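Long-range contacts in lipase aflb (Neosartorya fumigata, PDB 6IDY), which probably hydrolyses ester bonds of lipids, as a serine lipase with an alpha/beta-hydrolase core that also carries a calcium ion: residues V229-Q234 / F256-P261; E319-M324 / Y359-V364. All coordinates share one frame; numbering follows the deposited sequence.

Interaction 1 of 2, residues V229-Q234 / F256-P261; sequences VLSWSQ and FIAISP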
loop_
_atom_site.group_PDB
_atom_site.type_symbol
_atom_site.label_atom_id
_atom_site.label_comp_id
_atom_site.label_asym_id
_atom_site.label_seq_id
_atom_site.Cartn_x
_atom_site.Cartn_y
_atom_site.Cartn_z
ATOM N N VAL A 229 -3.363 9.426 -7.962
ATOM C CA VAL A 229 -3.416 8.133 -7.295
ATOM C C VAL A 229 -2.216 8.069 -6.356
ATOM O O VAL A 229 -1.096 8.366 -6.777
ATOM C CB VAL A 229 -3.396 6.939 -8.301
ATOM C CG1 VAL A 229 -3.312 5.607 -7.569
ATOM C CG2 VAL A 229 -4.605 6.962 -9.248
ATOM N N LEU A 230 -2.447 7.685 -5.094
ATOM C CA LEU A 230 -1.363 7.450 -4.150
ATOM C C LEU A 230 -1.516 5.996 -3.731
ATOM O O LEU A 230 -2.572 5.601 -3.237
ATOM C CB LEU A 230 -1.374 8.403 -2.943
ATOM C CG LEU A 230 -0.098 8.385 -2.084
ATOM C CD1 LEU A 230 0.184 9.753 -1.520
ATOM C CD2 LEU A 230 -0.199 7.362 -0.951
ATOM N N SER A 231 -0.483 5.197 -3.981
ATOM C CA SER A 231 -0.525 3.779 -3.674
ATOM C C SER A 231 0.542 3.366 -2.667
ATOM O O SER A 231 1.524 4.079 -2.475
ATOM C CB SER A 231 -0.396 2.967 -4.961
ATOM O OG SER A 231 0.942 2.918 -5.427
ATOM N N TRP A 232 0.331 2.215 -2.019
ATOM C CA TRP A 232 1.274 1.611 -1.094
ATOM C C TRP A 232 1.476 0.157 -1.485
ATOM O O TRP A 232 0.506 -0.516 -1.819
ATOM C CB TRP A 232 0.805 1.707 0.379
ATOM C CG TRP A 232 1.746 1.031 1.345
ATOM C CD1 TRP A 232 3.077 1.287 1.506
ATOM C CD2 TRP A 232 1.433 -0.044 2.243
ATOM N NE1 TRP A 232 3.613 0.437 2.448
ATOM C CE2 TRP A 232 2.626 -0.392 2.915
ATOM C CE3 TRP A 232 0.249 -0.736 2.565
ATOM C CZ2 TRP A 232 2.673 -1.401 3.891
ATOM C CZ3 TRP A 232 0.297 -1.737 3.526
ATOM C CH2 TRP A 232 1.495 -2.053 4.186
ATOM N N SER A 233 2.739 -0.318 -1.454
ATOM C CA SER A 233 3.108 -1.716 -1.681
ATOM C C SER A 233 2.548 -2.234 -3.016
ATOM O O SER A 233 2.759 -1.592 -4.050
ATOM C CB SER A 233 2.628 -2.555 -0.491
ATOM O OG SER A 233 3.057 -3.903 -0.538
ATOM N N GLN A 234 1.780 -3.347 -2.981
ATOM C CA GLN A 234 1.114 -3.950 -4.135
ATOM C C GLN A 234 0.205 -2.955 -4.869
ATOM O O GLN A 234 -0.048 -3.133 -6.058
ATOM C CB GLN A 234 0.305 -5.171 -3.700
ATOM C CG GLN A 234 -0.192 -6.014 -4.867
ATOM C CD GLN A 234 -1.491 -6.680 -4.542
ATOM O OE1 GLN A 234 -2.460 -6.592 -5.294
ATOM N NE2 GLN A 234 -1.538 -7.370 -3.420
ATOM N N PHE A 256 0.858 9.781 -10.179
ATOM C CA PHE A 256 0.836 8.462 -9.572
ATOM C C PHE A 256 1.969 8.481 -8.547
ATOM O O PHE A 256 3.136 8.500 -8.922
ATOM C CB PHE A 256 0.984 7.350 -10.649
ATOM C CG PHE A 256 1.198 5.903 -10.222
ATOM C CD1 PHE A 256 0.911 5.486 -8.923
ATOM C CD2 PHE A 256 1.671 4.958 -11.127
ATOM C CE1 PHE A 256 1.121 4.158 -8.534
ATOM C CE2 PHE A 256 1.876 3.630 -10.737
ATOM C CZ PHE A 256 1.606 3.241 -9.443
ATOM N N ILE A 257 1.619 8.589 -7.253
ATOM C CA ILE A 257 2.589 8.606 -6.151
ATOM C C ILE A 257 2.629 7.191 -5.584
ATOM O O ILE A 257 1.633 6.698 -5.067
ATOM C CB ILE A 257 2.270 9.706 -5.092
ATOM C CG1 ILE A 257 2.231 11.108 -5.753
ATOM C CG2 ILE A 257 3.289 9.665 -3.922
ATOM C CD1 ILE A 257 1.210 12.091 -5.133
ATOM N N ALA A 258 3.759 6.514 -5.749
ATOM C CA ALA A 258 3.896 5.125 -5.337
ATOM C C ALA A 258 4.830 4.944 -4.147
ATOM O O ALA A 258 6.043 5.127 -4.260
ATOM C CB ALA A 258 4.334 4.280 -6.521
ATOM N N ILE A 259 4.237 4.602 -2.990
ATOM C CA ILE A 259 4.954 4.367 -1.730
ATOM C C ILE A 259 5.337 2.890 -1.666
ATOM O O ILE A 259 4.464 2.025 -1.794
ATOM C CB ILE A 259 4.100 4.803 -0.502
ATOM C CG1 ILE A 259 3.455 6.221 -0.695
ATOM C CG2 ILE A 259 4.885 4.693 0.805
ATOM C CD1 ILE A 259 4.440 7.461 -0.909
ATOM N N SER A 260 6.652 2.612 -1.497
ATOM C CA SER A 260 7.252 1.266 -1.424
ATOM C C SER A 260 6.707 0.356 -2.538
ATOM O O SER A 260 6.220 -0.739 -2.233
ATOM C CB SER A 260 6.998 0.639 -0.049
ATOM O OG SER A 260 7.561 1.429 0.983
ATOM N N PRO A 261 6.717 0.789 -3.827
ATOM C CA PRO A 261 6.144 -0.069 -4.870
ATOM C C PRO A 261 7.060 -1.200 -5.288
ATOM O O PRO A 261 8.267 -1.018 -5.393
ATOM C CB PRO A 261 5.891 0.906 -6.012
ATOM C CG PRO A 261 6.989 1.921 -5.864
ATOM C CD PRO A 261 7.267 2.041 -4.405
HETATM O O HOH W 1 3.016 1.548 -4.117
#
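S231 is gripped by both I257 and I259 in the tight middle of this contact: its N donates to I257 O (2.8 Å), and its O accepts from I259 N, a donor tilted from the carbonyl plane. S231 O also lies 3.3 Å from I259 CB. On the face shared with I257 and I259, L230 holds CG anti to the backbone N (chi1 -168°) and spreads its branches, CD1 onto I257 CG2 and CD2 onto I259 CG1 (3.8 Å). On the other face S231 OG meets the F256 ring at its edge and in its plane, 3.4 Å from CE1. V229 is looser there, its CG1 4.4 Å from F256 CD1.

The pair are parallel neighbours in the central sheet of an alpha/beta-hydrolase fold, linked by helix 235-245 in a beta-alpha-beta unit. Beyond W232 the chain turns sharply at S233 (phi 54°), as in a nucleophile elbow. The strand pairing slackens here: S233 N still reaches I259 O, but less straight (148°), and a water lies between the segments. The water accepts from S231 OG (2.8 Å) and donates to I259 O and, at 3.2 Å, to S233 O.

Interaction 2 of 2, residues E319-M324 / Y359-V364; sequences EIVQPM and YTHEGV
H361 reaches from its own loop onto I320 and V321, while its backbone is held by E319. Its CB lies 3.6 Å from I320 CG1, and E319 OE1 also touches this carbon. CG stands anti to the backbone N (chi1 -177°), which carries the imidazole toward 319-324. There CG meets I320 CG1 and, with CD2, lies under I320 CB, which sits over one face of the ring in a CH-pi contact, 3.9 Å from the centroid and 15° off the normal. Farther along the ring, on the same side as I320, V321 CG2 approaches H361 CE1 obliquely at 3.6 Å. ND1 bonds to D318 OD2, and NE2 at the tip bonds to S233 OG, an arrangement consistent with the catalytic triad of alpha/beta-hydrolases. The other carboxylate oxygen of D318, OD1, accepts from the backbone N of I320 and of V321, so the loop itself fixes the aspartate.

E319 holds the backbone of H361. Its OE1 accepts H361 N at 2.9 Å through the syn lone pair, in a nearly straight bond (174°), and rests 3.3 Å from T360 CB. Its OE2 lies 2.7 Å from E362 OE1, the two carboxylate planes almost perpendicular; one of these buried acids probably holds a proton. T360 OG1 accepts G363 N (2.8 Å), an ST motif that closes the turn around H361, and also bonds to E412 OE2.

M84 of helix 81-90 packs on E319, T360 and E362, while F81 of the same helix touches I320. L415 of helix 414-424 lies against both glutamates, and strand 310-314 meets M324 through Y314 and V364 through I313.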
loop_
_atom_site.group_PDB
_atom_site.type_symbol
_atom_site.label_atom_id
_atom_site.label_comp_id
_atom_site.label_asym_id
_atom_site.label_seq_id
_atom_site.Cartn_x
_atom_site.Cartn_y
_atom_site.Cartn_z
ATOM N N GLU A 319 11.515 -4.402 4.733
ATOM C CA GLU A 319 11.593 -5.788 5.217
ATOM C C GLU A 319 10.753 -6.779 4.390
ATOM O O GLU A 319 10.770 -7.981 4.662
ATOM C CB GLU A 319 11.218 -5.838 6.721
ATOM C CG GLU A 319 9.723 -5.862 7.027
ATOM C CD GLU A 319 8.920 -4.577 6.907
ATOM O OE1 GLU A 319 9.433 -3.566 6.374
ATOM O OE2 GLU A 319 7.753 -4.589 7.354
ATOM N N ILE A 320 10.007 -6.269 3.404
ATOM C CA ILE A 320 9.100 -7.055 2.561
ATOM C C ILE A 320 9.652 -7.233 1.156
ATOM O O ILE A 320 9.614 -8.335 0.609
ATOM C CB ILE A 320 7.691 -6.367 2.495
ATOM C CG1 ILE A 320 7.091 -6.054 3.904
ATOM C CG2 ILE A 320 6.714 -7.155 1.619
ATOM C CD1 ILE A 320 6.787 -7.167 4.805
ATOM N N VAL A 321 10.096 -6.125 0.560
ATOM C CA VAL A 321 10.571 -6.060 -0.818
ATOM C C VAL A 321 12.062 -5.837 -0.865
ATOM O O VAL A 321 12.574 -4.929 -0.216
ATOM C CB VAL A 321 9.801 -4.970 -1.626
ATOM C CG1 VAL A 321 10.237 -4.938 -3.094
ATOM C CG2 VAL A 321 8.285 -5.150 -1.512
ATOM N N GLN A 322 12.758 -6.673 -1.643
ATOM C CA GLN A 322 14.181 -6.530 -1.898
ATOM C C GLN A 322 14.494 -6.991 -3.320
ATOM O O GLN A 322 13.901 -7.964 -3.786
ATOM C CB GLN A 322 15.068 -7.255 -0.873
ATOM C CG GLN A 322 15.444 -6.447 0.393
ATOM C CD GLN A 322 15.733 -4.950 0.288
ATOM O OE1 GLN A 322 16.630 -4.482 -0.447
ATOM N NE2 GLN A 322 14.994 -4.166 1.075
ATOM N N PRO A 323 15.420 -6.317 -4.027
ATOM C CA PRO A 323 16.180 -5.127 -3.607
ATOM C C PRO A 323 15.347 -3.836 -3.653
ATOM O O PRO A 323 14.492 -3.670 -4.534
ATOM C CB PRO A 323 17.359 -5.115 -4.588
ATOM C CG PRO A 323 16.779 -5.667 -5.843
ATOM C CD PRO A 323 15.787 -6.730 -5.394
ATOM N N MET A 324 15.569 -2.956 -2.662
ATOM C CA MET A 324 14.940 -1.635 -2.568
ATOM C C MET A 324 16.003 -0.533 -2.427
ATOM O O MET A 324 15.773 0.501 -1.801
ATOM C CB MET A 324 13.864 -1.571 -1.466
ATOM C CG MET A 324 12.517 -2.118 -1.891
ATOM S SD MET A 324 11.754 -1.298 -3.311
ATOM C CE MET A 324 10.119 -1.029 -2.666
ATOM N N TYR A 359 13.344 3.220 7.855
ATOM C CA TYR A 359 11.954 3.300 7.434
ATOM C C TYR A 359 11.594 2.017 6.751
ATOM O O TYR A 359 12.140 1.680 5.703
ATOM C CB TYR A 359 11.663 4.531 6.557
ATOM C CG TYR A 359 11.743 5.811 7.353
ATOM C CD1 TYR A 359 12.960 6.463 7.538
ATOM C CD2 TYR A 359 10.616 6.336 7.985
ATOM C CE1 TYR A 359 13.052 7.615 8.312
ATOM C CE2 TYR A 359 10.694 7.499 8.753
ATOM C CZ TYR A 359 11.915 8.140 8.900
ATOM O OH TYR A 359 12.026 9.274 9.654
ATOM N N THR A 360 10.690 1.277 7.378
ATOM C CA THR A 360 10.216 -0.024 6.910
ATOM C C THR A 360 9.351 0.135 5.641
ATOM O O THR A 360 9.126 1.256 5.173
ATOM C CB THR A 360 9.415 -0.673 8.037
ATOM O OG1 THR A 360 8.383 0.237 8.415
ATOM C CG2 THR A 360 10.267 -1.021 9.260
ATOM N N HIS A 361 8.865 -0.989 5.100
ATOM C CA HIS A 361 7.981 -1.038 3.936
ATOM C C HIS A 361 6.761 -0.150 4.222
ATOM O O HIS A 361 6.427 0.712 3.410
ATOM C CB HIS A 361 7.559 -2.495 3.712
ATOM C CG HIS A 361 6.694 -2.725 2.515
ATOM N ND1 HIS A 361 7.191 -2.607 1.228
ATOM C CD2 HIS A 361 5.410 -3.139 2.452
ATOM C CE1 HIS A 361 6.186 -2.919 0.428
ATOM N NE2 HIS A 361 5.101 -3.256 1.120
ATOM N N GLU A 362 6.146 -0.333 5.411
ATOM C CA GLU A 362 5.013 0.447 5.929
ATOM C C GLU A 362 5.465 1.833 6.396
ATOM O O GLU A 362 4.729 2.794 6.217
ATOM C CB GLU A 362 4.241 -0.314 7.042
ATOM C CG GLU A 362 5.020 -0.678 8.314
ATOM C CD GLU A 362 6.019 -1.825 8.247
ATOM O OE1 GLU A 362 6.120 -2.473 7.183
ATOM O OE2 GLU A 362 6.714 -2.069 9.259
ATOM N N GLY A 363 6.684 1.920 6.933
ATOM C CA GLY A 363 7.293 3.149 7.445
ATOM C C GLY A 363 7.425 4.297 6.469
ATOM O O GLY A 363 7.414 5.454 6.886
ATOM N N VAL A 364 7.539 4.003 5.160
ATOM C CA VAL A 364 7.638 5.055 4.136
ATOM C C VAL A 364 6.334 5.912 4.127
ATOM O O VAL A 364 6.392 7.106 3.824
ATOM C CB VAL A 364 8.069 4.521 2.731
ATOM C CG1 VAL A 364 8.342 5.672 1.755
ATOM C CG2 VAL A 364 9.309 3.640 2.837
#

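In the fold
From the N terminus, interaction 1 comes first: strand 227-232 leads into helix 235-245, and the return strand 253-259 closes the excursion beside it. The chain then passes through strand 310-314 to 319-324, adds strand 341-345 and helix 346-349, and closes interaction 2 at 359-364, ahead of helix 368-379. The two loops are in series, neither nested nor crossed. Their centres are about 12 Å apart, yet they meet at the C-terminal ends of the strands: S260 OG bonds to H361 O and packs on V364 CG2, and P261 O lies against M324 CE. Together they bring the loop carrying S233 and those carrying D318 and H361 to one site.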